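Local structure of glideosome-associated protein 50 (Plasmodium falciparum 3D7, 3TGH) at residues F6-D11 with F37-G42; P75-L80 with F154-T159; V226-S231 with D244-T249; E238-N243 with M262-S267. The protein is a component of the glideosome, the complex behind parasite gliding and host cell invasion, and probably helps anchor it to the inner membrane complex. All coordinates share one frame; numbering follows the deposited sequence.

Contact 1: F6-D11 with F37-G42; sequences FASLGD and FIVSPG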
loop_
_atom_site.group_PDB
_atom_site.type_symbol
_atom_site.label_atom_id
_atom_site.label_comp_id
_atom_site.label_asym_id
_atom_site.label_seq_id
_atom_site.Cartn_x
_atom_site.Cartn_y
_atom_site.Cartn_z
ATOM N N PHE A 6 0.890 -10.687 4.466
ATOM C CA PHE A 6 1.690 -9.523 4.173
ATOM C C PHE A 6 1.459 -8.464 5.241
ATOM O O PHE A 6 0.477 -8.526 5.979
ATOM C CB PHE A 6 1.415 -9.011 2.745
ATOM C CG PHE A 6 0.075 -8.364 2.553
ATOM C CD1 PHE A 6 -0.056 -6.979 2.656
ATOM C CD2 PHE A 6 -1.052 -9.121 2.252
ATOM C CE1 PHE A 6 -1.289 -6.363 2.456
ATOM C CE2 PHE A 6 -2.296 -8.505 2.052
ATOM C CZ PHE A 6 -2.408 -7.128 2.158
ATOM N N ALA A 7 2.407 -7.546 5.362
ATOM C CA ALA A 7 2.318 -6.455 6.318
ATOM C C ALA A 7 2.237 -5.129 5.581
ATOM O O ALA A 7 2.691 -5.016 4.441
ATOM C CB ALA A 7 3.528 -6.466 7.262
ATOM N N SER A 8 1.638 -4.133 6.234
ATOM C CA SER A 8 1.554 -2.772 5.713
ATOM C C SER A 8 2.232 -1.823 6.692
ATOM O O SER A 8 1.977 -1.895 7.897
ATOM C CB SER A 8 0.093 -2.333 5.548
ATOM O OG SER A 8 -0.558 -3.048 4.515
ATOM N N LEU A 9 3.079 -0.938 6.165
ATOM C CA LEU A 9 3.804 0.057 6.950
ATOM C C LEU A 9 3.810 1.385 6.186
ATOM O O LEU A 9 4.315 1.455 5.074
ATOM C CB LEU A 9 5.244 -0.410 7.183
ATOM C CG LEU A 9 6.112 0.539 8.016
ATOM C CD1 LEU A 9 5.691 0.502 9.490
ATOM C CD2 LEU A 9 7.589 0.208 7.839
ATOM N N GLY A 10 3.252 2.439 6.768
ATOM C CA GLY A 10 3.104 3.708 6.040
ATOM C C GLY A 10 3.724 4.909 6.721
ATOM O O GLY A 10 3.773 4.974 7.949
ATOM N N ASP A 11 4.224 5.850 5.919
ATOM C CA ASP A 11 4.742 7.133 6.419
ATOM C C ASP A 11 5.796 6.937 7.507
ATOM O O ASP A 11 5.775 7.580 8.562
ATOM C CB ASP A 11 3.575 7.981 6.906
ATOM C CG ASP A 11 2.606 8.316 5.784
ATOM O OD1 ASP A 11 2.903 9.240 5.003
ATOM O OD2 ASP A 11 1.554 7.663 5.677
ATOM N N PHE A 37 5.771 -10.689 2.362
ATOM C CA PHE A 37 6.119 -9.411 1.744
ATOM C C PHE A 37 5.464 -8.248 2.471
ATOM O O PHE A 37 4.575 -8.437 3.301
ATOM C CB PHE A 37 5.796 -9.368 0.241
ATOM C CG PHE A 37 4.340 -9.536 -0.091
ATOM C CD1 PHE A 37 3.517 -8.427 -0.272
ATOM C CD2 PHE A 37 3.799 -10.805 -0.255
ATOM C CE1 PHE A 37 2.173 -8.583 -0.603
ATOM C CE2 PHE A 37 2.463 -10.968 -0.577
ATOM C CZ PHE A 37 1.650 -9.846 -0.758
ATOM N N ILE A 38 5.962 -7.059 2.175
ATOM C CA ILE A 38 5.507 -5.826 2.804
ATOM C C ILE A 38 4.981 -4.906 1.712
ATOM O O ILE A 38 5.547 -4.836 0.616
ATOM C CB ILE A 38 6.667 -5.130 3.556
ATOM C CG1 ILE A 38 7.260 -6.057 4.628
ATOM C CG2 ILE A 38 6.208 -3.805 4.170
ATOM C CD1 ILE A 38 8.711 -5.714 4.990
ATOM N N VAL A 39 3.896 -4.193 2.006
ATOM C CA VAL A 39 3.456 -3.091 1.170
ATOM C C VAL A 39 3.562 -1.814 1.991
ATOM O O VAL A 39 3.413 -1.842 3.217
ATOM C CB VAL A 39 2.006 -3.253 0.639
ATOM C CG1 VAL A 39 1.855 -4.548 -0.167
ATOM C CG2 VAL A 39 0.982 -3.198 1.780
ATOM N N SER A 40 3.807 -0.696 1.320
ATOM C CA SER A 40 3.965 0.583 2.015
ATOM C C SER A 40 3.056 1.669 1.458
ATOM O O SER A 40 3.376 2.266 0.434
ATOM C CB SER A 40 5.421 1.034 1.952
ATOM O OG SER A 40 5.605 2.253 2.655
ATOM N N PRO A 41 1.905 1.909 2.118
ATOM C CA PRO A 41 1.059 3.022 1.739
ATOM C C PRO A 41 1.644 4.333 2.248
ATOM O O PRO A 41 2.717 4.355 2.850
ATOM C CB PRO A 41 -0.271 2.686 2.419
ATOM C CG PRO A 41 0.127 2.002 3.660
ATOM C CD PRO A 41 1.353 1.195 3.290
ATOM N N GLY A 42 0.955 5.428 1.984
ATOM C CA GLY A 42 1.414 6.735 2.430
ATOM C C GLY A 42 2.691 7.166 1.746
ATOM O O GLY A 42 3.000 6.717 0.641
#

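Contact 2: P75-L80 with F154-T159; sequences PFFTVL and FIFIDT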
loop_
_atom_site.group_PDB
_atom_site.type_symbol
_atom_site.label_atom_id
_atom_site.label_comp_id
_atom_site.label_asym_id
_atom_site.label_seq_id
_atom_site.Cartn_x
_atom_site.Cartn_y
_atom_site.Cartn_z
ATOM N N PRO A 75 10.199 -8.798 -0.440
ATOM C CA PRO A 75 9.793 -7.612 -1.191
ATOM C C PRO A 75 9.181 -6.538 -0.309
ATOM O O PRO A 75 8.470 -6.860 0.636
ATOM C CB PRO A 75 8.737 -8.154 -2.162
ATOM C CG PRO A 75 9.078 -9.586 -2.309
ATOM C CD PRO A 75 9.542 -10.010 -0.955
ATOM N N PHE A 76 9.496 -5.286 -0.633
ATOM C CA PHE A 76 8.939 -4.092 -0.005
ATOM C C PHE A 76 8.323 -3.274 -1.147
ATOM O O PHE A 76 9.021 -2.484 -1.809
ATOM C CB PHE A 76 10.066 -3.329 0.695
ATOM C CG PHE A 76 9.604 -2.158 1.525
ATOM C CD1 PHE A 76 9.281 -2.323 2.865
ATOM C CD2 PHE A 76 9.566 -0.885 0.986
ATOM C CE1 PHE A 76 8.881 -1.240 3.639
ATOM C CE2 PHE A 76 9.158 0.205 1.759
ATOM C CZ PHE A 76 8.813 0.017 3.080
ATOM N N PHE A 77 7.038 -3.519 -1.414
ATOM C CA PHE A 77 6.324 -2.908 -2.533
ATOM C C PHE A 77 5.856 -1.552 -2.049
ATOM O O PHE A 77 5.006 -1.470 -1.151
ATOM C CB PHE A 77 5.089 -3.715 -2.941
ATOM C CG PHE A 77 5.392 -5.083 -3.494
ATOM C CD1 PHE A 77 5.876 -5.230 -4.782
ATOM C CD2 PHE A 77 5.142 -6.218 -2.741
ATOM C CE1 PHE A 77 6.146 -6.496 -5.294
ATOM C CE2 PHE A 77 5.412 -7.480 -3.246
ATOM C CZ PHE A 77 5.911 -7.617 -4.521
ATOM N N THR A 78 6.403 -0.495 -2.626
ATOM C CA THR A 78 6.080 0.832 -2.150
ATOM C C THR A 78 5.551 1.757 -3.238
ATOM O O THR A 78 5.581 1.443 -4.423
ATOM C CB THR A 78 7.275 1.456 -1.406
ATOM O OG1 THR A 78 6.816 2.629 -0.720
ATOM C CG2 THR A 78 8.400 1.817 -2.356
ATOM N N VAL A 79 4.983 2.875 -2.790
ATOM C CA VAL A 79 4.553 3.958 -3.653
ATOM C C VAL A 79 5.017 5.262 -3.019
ATOM O O VAL A 79 5.421 5.288 -1.856
ATOM C CB VAL A 79 3.013 4.035 -3.776
ATOM C CG1 VAL A 79 2.467 2.820 -4.506
ATOM C CG2 VAL A 79 2.367 4.168 -2.393
ATOM N N LEU A 80 4.949 6.333 -3.797
ATOM C CA LEU A 80 5.261 7.659 -3.299
ATOM C C LEU A 80 4.028 8.317 -2.713
ATOM O O LEU A 80 2.900 8.127 -3.188
ATOM C CB LEU A 80 5.801 8.535 -4.426
ATOM C CG LEU A 80 7.326 8.613 -4.582
ATOM C CD1 LEU A 80 8.090 7.381 -4.141
ATOM C CD2 LEU A 80 7.700 9.073 -5.957
ATOM N N PHE A 154 -2.673 -7.062 -6.443
ATOM C CA PHE A 154 -2.238 -5.877 -5.715
ATOM C C PHE A 154 -2.007 -4.773 -6.730
ATOM O O PHE A 154 -1.212 -4.930 -7.661
ATOM C CB PHE A 154 -0.958 -6.182 -4.934
ATOM C CG PHE A 154 -1.179 -7.098 -3.770
ATOM C CD1 PHE A 154 -1.199 -8.467 -3.941
ATOM C CD2 PHE A 154 -1.400 -6.584 -2.494
ATOM C CE1 PHE A 154 -1.418 -9.316 -2.856
ATOM C CE2 PHE A 154 -1.621 -7.426 -1.414
ATOM C CZ PHE A 154 -1.630 -8.789 -1.595
ATOM N N ILE A 155 -2.736 -3.669 -6.577
ATOM C CA ILE A 155 -2.640 -2.545 -7.490
ATOM C C ILE A 155 -2.094 -1.344 -6.712
ATOM O O ILE A 155 -2.619 -0.971 -5.649
ATOM C CB ILE A 155 -3.992 -2.234 -8.137
ATOM C CG1 ILE A 155 -4.410 -3.417 -9.033
ATOM C CG2 ILE A 155 -3.924 -0.936 -8.960
ATOM C CD1 ILE A 155 -5.892 -3.428 -9.381
ATOM N N PHE A 156 -1.013 -0.772 -7.223
ATOM C CA PHE A 156 -0.319 0.322 -6.547
ATOM C C PHE A 156 -0.539 1.605 -7.321
ATOM O O PHE A 156 -0.240 1.684 -8.515
ATOM C CB PHE A 156 1.175 0.008 -6.407
ATOM C CG PHE A 156 1.449 -1.213 -5.580
ATOM C CD1 PHE A 156 1.429 -2.480 -6.160
ATOM C CD2 PHE A 156 1.682 -1.107 -4.210
ATOM C CE1 PHE A 156 1.656 -3.625 -5.385
ATOM C CE2 PHE A 156 1.905 -2.232 -3.439
ATOM C CZ PHE A 156 1.877 -3.503 -4.030
ATOM N N ILE A 157 -1.068 2.617 -6.637
ATOM C CA ILE A 157 -1.397 3.891 -7.279
ATOM C C ILE A 157 -0.614 5.045 -6.673
ATOM O O ILE A 157 -0.212 4.995 -5.507
ATOM C CB ILE A 157 -2.922 4.207 -7.212
ATOM C CG1 ILE A 157 -3.430 4.278 -5.775
ATOM C CG2 ILE A 157 -3.719 3.154 -7.962
ATOM C CD1 ILE A 157 -4.910 4.732 -5.675
ATOM N N ASP A 158 -0.389 6.070 -7.490
ATOM C CA ASP A 158 0.175 7.316 -7.030
ATOM C C ASP A 158 -0.949 8.330 -6.994
ATOM O O ASP A 158 -1.381 8.833 -8.034
ATOM C CB ASP A 158 1.296 7.807 -7.931
ATOM C CG ASP A 158 2.030 8.978 -7.319
ATOM O OD1 ASP A 158 1.372 9.987 -7.012
ATOM O OD2 ASP A 158 3.242 8.878 -7.094
ATOM N N THR A 159 -1.420 8.634 -5.793
ATOM C CA THR A 159 -2.571 9.509 -5.654
ATOM C C THR A 159 -2.274 10.974 -5.992
ATOM O O THR A 159 -3.210 11.739 -6.237
ATOM C CB THR A 159 -3.224 9.384 -4.264
ATOM O OG1 THR A 159 -2.241 9.507 -3.238
ATOM C CG2 THR A 159 -3.929 8.041 -4.122
HETATM O O HOH W 1 1.702 10.455 -4.309
HETATM O O HOH W 2 0.290 7.029 -3.707
HETATM O O HOH W 3 4.256 6.309 -6.534
#

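Contact 3: V226-S231 with D244-T249; sequences VDLYIS and DMAHIT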
loop_
_atom_site.group_PDB
_atom_site.type_symbol
_atom_site.label_atom_id
_atom_site.label_comp_id
_atom_site.label_asym_id
_atom_site.label_seq_id
_atom_site.Cartn_x
_atom_site.Cartn_y
_atom_site.Cartn_z
ATOM N N VAL A 226 -13.409 -4.292 -5.374
ATOM C CA VAL A 226 -12.179 -4.252 -4.611
ATOM C C VAL A 226 -12.458 -4.552 -3.138
ATOM O O VAL A 226 -13.464 -4.106 -2.579
ATOM C CB VAL A 226 -11.491 -2.875 -4.785
ATOM C CG1 VAL A 226 -10.423 -2.637 -3.723
ATOM C CG2 VAL A 226 -10.923 -2.767 -6.209
ATOM N N ASP A 227 -11.561 -5.307 -2.517
ATOM C CA ASP A 227 -11.718 -5.714 -1.123
ATOM C C ASP A 227 -11.211 -4.655 -0.149
ATOM O O ASP A 227 -11.934 -4.256 0.773
ATOM C CB ASP A 227 -10.984 -7.038 -0.886
ATOM C CG ASP A 227 -11.583 -8.178 -1.683
ATOM O OD1 ASP A 227 -12.719 -8.598 -1.367
ATOM O OD2 ASP A 227 -10.923 -8.655 -2.633
ATOM N N LEU A 228 -9.973 -4.209 -0.363
ATOM C CA LEU A 228 -9.293 -3.255 0.515
ATOM C C LEU A 228 -8.658 -2.122 -0.285
ATOM O O LEU A 228 -7.992 -2.369 -1.291
ATOM C CB LEU A 228 -8.144 -3.935 1.255
ATOM C CG LEU A 228 -8.301 -4.598 2.617
ATOM C CD1 LEU A 228 -9.427 -5.590 2.646
ATOM C CD2 LEU A 228 -6.971 -5.247 2.972
ATOM N N TYR A 229 -8.832 -0.889 0.184
ATOM C CA TYR A 229 -7.975 0.211 -0.241
ATOM C C TYR A 229 -7.163 0.625 0.977
ATOM O O TYR A 229 -7.716 1.103 1.963
ATOM C CB TYR A 229 -8.769 1.403 -0.803
ATOM C CG TYR A 229 -7.887 2.604 -1.121
ATOM C CD1 TYR A 229 -6.732 2.460 -1.885
ATOM C CD2 TYR A 229 -8.185 3.868 -0.639
ATOM C CE1 TYR A 229 -5.912 3.538 -2.166
ATOM C CE2 TYR A 229 -7.369 4.967 -0.927
ATOM C CZ TYR A 229 -6.228 4.791 -1.684
ATOM O OH TYR A 229 -5.402 5.853 -1.975
ATOM N N ILE A 230 -5.855 0.380 0.917
ATOM C CA ILE A 230 -4.930 0.676 2.005
ATOM C C ILE A 230 -4.188 1.972 1.697
ATOM O O ILE A 230 -3.527 2.091 0.656
ATOM C CB ILE A 230 -3.903 -0.474 2.204
ATOM C CG1 ILE A 230 -4.619 -1.830 2.345
ATOM C CG2 ILE A 230 -2.997 -0.170 3.418
ATOM C CD1 ILE A 230 -3.668 -3.058 2.362
ATOM N N SER A 231 -4.319 2.954 2.584
ATOM C CA SER A 231 -3.697 4.252 2.387
ATOM C C SER A 231 -2.951 4.675 3.647
ATOM O O SER A 231 -2.968 3.975 4.663
ATOM C CB SER A 231 -4.763 5.282 2.005
ATOM O OG SER A 231 -5.748 5.360 3.008
ATOM N N ASP A 244 -19.117 -3.486 1.437
ATOM C CA ASP A 244 -18.198 -4.636 1.337
ATOM C C ASP A 244 -16.784 -4.267 0.853
ATOM O O ASP A 244 -16.056 -5.121 0.344
ATOM C CB ASP A 244 -18.794 -5.748 0.456
ATOM C CG ASP A 244 -20.140 -6.249 0.967
ATOM O OD1 ASP A 244 -20.220 -6.658 2.147
ATOM O OD2 ASP A 244 -21.113 -6.244 0.183
ATOM N N MET A 245 -16.404 -3.002 1.017
ATOM C CA MET A 245 -15.030 -2.567 0.793
ATOM C C MET A 245 -14.503 -1.968 2.082
ATOM O O MET A 245 -15.176 -1.145 2.708
ATOM C CB MET A 245 -14.948 -1.524 -0.323
ATOM C CG MET A 245 -13.511 -1.196 -0.728
ATOM S SD MET A 245 -13.331 0.097 -1.974
ATOM C CE MET A 245 -14.614 -0.348 -3.145
ATOM N N ALA A 246 -13.308 -2.389 2.479
ATOM C CA ALA A 246 -12.652 -1.836 3.647
ATOM C C ALA A 246 -11.653 -0.762 3.218
ATOM O O ALA A 246 -10.805 -0.993 2.362
ATOM C CB ALA A 246 -11.948 -2.925 4.436
ATOM N N HIS A 247 -11.763 0.409 3.831
ATOM C CA HIS A 247 -10.783 1.466 3.675
ATOM C C HIS A 247 -9.898 1.419 4.905
ATOM O O HIS A 247 -10.363 1.627 6.026
ATOM C CB HIS A 247 -11.481 2.821 3.555
ATOM C CG HIS A 247 -12.397 2.919 2.378
ATOM N ND1 HIS A 247 -12.046 3.570 1.215
ATOM C CD2 HIS A 247 -13.641 2.422 2.173
ATOM C CE1 HIS A 247 -13.042 3.484 0.350
ATOM N NE2 HIS A 247 -14.023 2.795 0.909
ATOM N N ILE A 248 -8.626 1.112 4.704
ATOM C CA ILE A 248 -7.704 0.976 5.806
ATOM C C ILE A 248 -6.677 2.088 5.733
ATOM O O ILE A 248 -6.002 2.241 4.710
ATOM C CB ILE A 248 -6.993 -0.380 5.768
ATOM C CG1 ILE A 248 -8.000 -1.518 5.976
ATOM C CG2 ILE A 248 -5.893 -0.417 6.818
ATOM C CD1 ILE A 248 -7.399 -2.900 5.833
ATOM N N THR A 249 -6.569 2.864 6.814
ATOM C CA THR A 249 -5.485 3.811 6.968
ATOM C C THR A 249 -4.409 3.179 7.846
ATOM O O THR A 249 -4.687 2.646 8.935
ATOM C CB THR A 249 -5.922 5.134 7.609
ATOM O OG1 THR A 249 -7.047 5.661 6.904
ATOM C CG2 THR A 249 -4.776 6.141 7.559
#

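Contact 4: E238-N243 with M262-S267; sequences EVIEDN and MKNSKS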
loop_
_atom_site.group_PDB
_atom_site.type_symbol
_atom_site.label_atom_id
_atom_site.label_comp_id
_atom_site.label_asym_id
_atom_site.label_seq_id
_atom_site.Cartn_x
_atom_site.Cartn_y
_atom_site.Cartn_z
ATOM N N GLU A 238 -6.864 3.216 11.019
ATOM C CA GLU A 238 -8.320 3.221 10.944
ATOM C C GLU A 238 -8.837 2.172 9.971
ATOM O O GLU A 238 -8.153 1.814 9.000
ATOM C CB GLU A 238 -8.830 4.605 10.515
ATOM C CG GLU A 238 -10.356 4.678 10.312
ATOM C CD GLU A 238 -10.913 6.089 10.355
ATOM O OE1 GLU A 238 -10.258 7.025 9.846
ATOM O OE2 GLU A 238 -12.026 6.258 10.892
ATOM N N VAL A 239 -10.041 1.678 10.239
ATOM C CA VAL A 239 -10.796 0.954 9.231
ATOM C C VAL A 239 -12.215 1.530 9.128
ATOM O O VAL A 239 -12.932 1.670 10.137
ATOM C CB VAL A 239 -10.788 -0.588 9.457
ATOM C CG1 VAL A 239 -11.199 -0.946 10.868
ATOM C CG2 VAL A 239 -11.677 -1.291 8.417
ATOM N N ILE A 240 -12.568 1.926 7.907
ATOM C CA ILE A 240 -13.906 2.377 7.545
ATOM C C ILE A 240 -14.461 1.372 6.549
ATOM O O ILE A 240 -13.824 1.096 5.531
ATOM C CB ILE A 240 -13.854 3.782 6.921
ATOM C CG1 ILE A 240 -13.542 4.814 8.012
ATOM C CG2 ILE A 240 -15.171 4.121 6.198
ATOM C CD1 ILE A 240 -13.156 6.186 7.485
ATOM N N GLU A 241 -15.623 0.796 6.846
ATOM C CA GLU A 241 -16.198 -0.220 5.968
ATOM C C GLU A 241 -17.498 0.273 5.371
ATOM O O GLU A 241 -18.379 0.745 6.092
ATOM C CB GLU A 241 -16.418 -1.549 6.697
ATOM C CG GLU A 241 -16.623 -2.718 5.722
ATOM C CD GLU A 241 -16.905 -4.048 6.404
ATOM O OE1 GLU A 241 -16.257 -4.358 7.428
ATOM O OE2 GLU A 241 -17.774 -4.793 5.894
ATOM N N ASP A 242 -17.605 0.145 4.050
ATOM C CA ASP A 242 -18.732 0.661 3.289
ATOM C C ASP A 242 -18.917 -0.174 2.020
ATOM O O ASP A 242 -18.006 -0.257 1.198
ATOM C CB ASP A 242 -18.476 2.127 2.926
ATOM C CG ASP A 242 -19.466 2.669 1.907
ATOM O OD1 ASP A 242 -20.658 2.821 2.248
ATOM O OD2 ASP A 242 -19.043 2.954 0.764
ATOM N N ASN A 243 -20.091 -0.795 1.880
ATOM C CA ASN A 243 -20.440 -1.581 0.686
ATOM C C ASN A 243 -19.454 -2.723 0.397
ATOM O O ASN A 243 -19.007 -2.896 -0.739
ATOM C CB ASN A 243 -20.567 -0.672 -0.549
ATOM C CG ASN A 243 -21.578 0.461 -0.359
ATOM O OD1 ASN A 243 -21.433 1.538 -0.945
ATOM N ND2 ASN A 243 -22.606 0.219 0.451
ATOM N N MET A 262 -14.920 14.570 14.805
ATOM C CA MET A 262 -15.951 13.529 14.854
ATOM C C MET A 262 -15.633 12.386 13.879
ATOM O O MET A 262 -15.332 12.628 12.714
ATOM C CB MET A 262 -17.325 14.131 14.537
ATOM C CG MET A 262 -17.756 15.240 15.504
ATOM S SD MET A 262 -19.310 16.045 15.054
ATOM C CE MET A 262 -19.400 17.344 16.287
ATOM N N LYS A 263 -15.716 11.148 14.362
ATOM C CA LYS A 263 -15.384 9.973 13.552
ATOM C C LYS A 263 -16.318 9.837 12.353
ATOM O O LYS A 263 -17.492 10.208 12.421
ATOM C CB LYS A 263 -15.479 8.684 14.385
ATOM C CG LYS A 263 -14.592 8.633 15.628
ATOM C CD LYS A 263 -13.112 8.556 15.283
ATOM C CE LYS A 263 -12.253 8.555 16.540
ATOM N NZ LYS A 263 -12.561 7.399 17.432
ATOM N N ASN A 264 -15.790 9.299 11.257
ATOM C CA ASN A 264 -16.612 8.896 10.117
ATOM C C ASN A 264 -17.695 7.930 10.599
ATOM O O ASN A 264 -17.434 7.068 11.437
ATOM C CB ASN A 264 -15.736 8.241 9.034
ATOM C CG ASN A 264 -16.492 7.977 7.740
ATOM O OD1 ASN A 264 -17.249 7.016 7.638
ATOM N ND2 ASN A 264 -16.276 8.830 6.740
ATOM N N SER A 265 -18.915 8.093 10.090
ATOM C CA SER A 265 -20.069 7.309 10.562
ATOM C C SER A 265 -19.907 5.799 10.340
ATOM O O SER A 265 -20.524 4.998 11.047
ATOM C CB SER A 265 -21.353 7.792 9.882
ATOM O OG SER A 265 -21.266 7.628 8.476
ATOM N N LYS A 266 -19.084 5.422 9.361
ATOM C CA LYS A 266 -18.809 4.011 9.077
ATOM C C LYS A 266 -17.427 3.555 9.566
ATOM O O LYS A 266 -16.935 2.499 9.162
ATOM C CB LYS A 266 -18.977 3.744 7.581
ATOM C CG LYS A 266 -20.430 3.846 7.124
ATOM C CD LYS A 266 -20.645 3.258 5.741
ATOM C CE LYS A 266 -22.122 2.990 5.471
ATOM N NZ LYS A 266 -22.319 2.250 4.189
ATOM N N SER A 267 -16.809 4.340 10.445
ATOM C CA SER A 267 -15.561 3.932 11.074
ATOM C C SER A 267 -15.830 2.825 12.095
ATOM O O SER A 267 -16.711 2.952 12.953
ATOM C CB SER A 267 -14.879 5.122 11.748
ATOM O OG SER A 267 -13.669 4.729 12.361
#

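Contact 1: F6-D11 with F37-G42
Phe6 and Phe37 share the same first torsion (chi1 71° and 62°), which sets each CG between its own backbone N and carbonyl carbon. The ring planes are near parallel but slid so far apart that the rings barely overlap, with centroids 5.4 Å from each other. What sits over the Phe37 ring is instead Phe6 CB, 3.6 Å from the ring centroid in a CH-pi contact displaced toward the rim. On the same face of the sheet, Val39 CG2 approaches the Phe6 ring obliquely and comes close to Ser8 OG (3.1 Å), a hydroxyl whose hydrogen bond goes to His279. The backbones run parallel and are joined by Ala7 N to Phe37 O, Val39 N to Ala7 O (2.8 Å) and Leu9 N to Val39 O. After these backbone bonds a side chain continues the pairing: with OG anti to the backbone N (chi1 -178°), Ser40 donates to Leu9 O at 2.9 Å, while the same OG is bonded to Trp12 NE1. The carboxylate of Asp11 comes up to Gly42, OD2 3.4 Å from Gly42 CA. It is gripped by backbone N-H groups, OD2 by His233 and OD1 by Ser43. Gly10 and Asp11 belong to the GDxG sequence, which in active purple acid phosphatases supplies a metal ligand. The two strands open and close a beta-alpha-beta unit whose helix, 17-32, packs on Ala7, Leu9 and Ile38 through Phe26; strand 275-282 flanks 6-8 and strand 75-78 flanks 37-40.

Contact 2: P75-L80 with F154-T159
Phe77 and Val79 meet Phe156 inside the beta sandwich of the metallophosphoesterase fold, where the ends of strands 75-78 and 148-156 face each other from different sheets. Phe156 is directed toward 75-80, and the tip of its ring, CZ, presses on Phe77 CB at 3.4 Å. The two rings lie obliquely, planes 31° apart, and each finds a stacking partner beyond this pair: Tyr130 for Phe77, Tyr128 for Phe156. Val79 crosses Phe156 at about a right angle. Its CG1, anti to the carbonyl carbon (chi1 -67°), touches Phe156 CB at 3.6 Å and reaches the edge of the ring, and the same methyl rests against Ile157 O. The directions of the two segments here are only 10° apart, yet the backbones are too far separated to pair as strands.

Beyond the aromatic pair, near residues 80 and 158, water replaces direct bonding. Water 1 donates to Leu80 O and to Asp158 OD1 (2.8 Å from the water oxygen). Water 2 gives its two hydrogens to Leu80 O and Ile157 O and accepts from Thr159 N. Water 3 takes the hydrogen of Leu80 N, 2.8 Å away, and donates to Asp158 OD2. Direct contact at this end is slight, Leu80 CB against Asp158 OD2 at 3.7 Å. The carboxylate is fixed further by Val161 N at OD1 and by Trp85 NE1 at OD2.

Contact 3: V226-S231 with D244-T249
Leu228 and Ile248 cross obliquely on one face of the sheet, leucine CD2 and isoleucine CD1 meeting at 3.7 Å; leucine CG is equally close to that methyl. Leu228 CD1 approaches Ala246 CB at 4.1 Å. This apolar face looks into the sandwich, where Ile286, Thr288 and Phe290 of strand 285-292 cover it. The opposite face carries Tyr229 and His247: the imidazole ND1 lies near the plane of the tyrosine ring, at its edge, 4.3 Å from CD2. Tyr229 OH is held by Gln199 O, and His247 packs edge-to-face with Tyr202.

Between the two faces the backbones run parallel, 15° apart. Four hydrogen bonds link them: Ala246 N to Asp227 O, Tyr229 N to Ala246 O, Ile248 N to Tyr229 O and Ser231 N to Ile248 O (2.8 Å). The parallel pairing fits the topology: strand 237-242 lies between the two in sequence but beyond 245-250 in the sheet, forming a hairpin with it.

At the start of the pair Met245 packs on Val226. Its CG, anti to the backbone N (chi1 -172°), is 3.4 Å from Val226 O, and a bend at chi3 brings CE to 4.3 Å from Val226 CB. Leu221 of helix 218-223 packs against both. Lys307 NZ bonds to both segments, in a salt bridge to Asp227 OD1 and a hydrogen bond to Asp244 O; Asp227 OD2 accepts from Ile193 N.

Contact 4: E238-N243 with M262-S267
Ile240 and Ser267 form an antiparallel, non-hydrogen-bonded pair with CA atoms 4.2 Å apart, and next to it Glu241 N donates to Lys266 O at 3.2 Å. Ser267 OG, anti to its backbone N (chi1 180°), gives its hydrogen to Glu238 OE2 at 2.7 Å; Glu238 OE2 accepts with its anti lone pair, turned away from the other carboxylate oxygen. Ser204 OG bonds to that same OE2. Ile240 meets Asn264 at about a right angle, CD1 lying 3.6 Å from Asn264 CB.

Segment 262-267 is the loop that brings in the edge strand 267-271, and it turns the corner with a type I turn from Asn264 to Ser267. The turn is reinforced by an Asx turn in which Asn264 OD1 accepts from Lys266 N (3.0 Å).

Beyond CG, Lys266 is extended and runs past the backbone of 238-243, with both CB and CD 3.4 Å from Glu241 O. Its NZ ends in a salt bridge of 2.6 Å with Asp242 OD1, again at the anti lone pair. Lys222 makes a long, weak ion pair with OD2 of this aspartate. The lysine is exposed, so solvent probably screens much of the attraction.

Overall arrangement
The four contacts step across the sandwich. Contact 1 lies in one sheet and shares a strand edge with contact 2, Ile38 O standing 2.8 Å from Phe77 N. Contact 2 bridges to the other sheet, which holds contacts 3 and 4; these adjoin where His247 N lies 2.8 Å from Ile240 O. Across the interior, Pro41 CB of contact 1 packs on Ser231 C of contact 3 at 3.6 Å; contacts 2 and 3 meet where Thr159 CG2 lies 3.4 Å from Tyr229 OH. Between side chains, Asp11 (about 5 Å) and Ser231 (about 6 Å) lie near metal-binding His233, with Asp158 about 9 Å from His172. Contact 4 is peripheral, its centre about 21 Å from contact 1's.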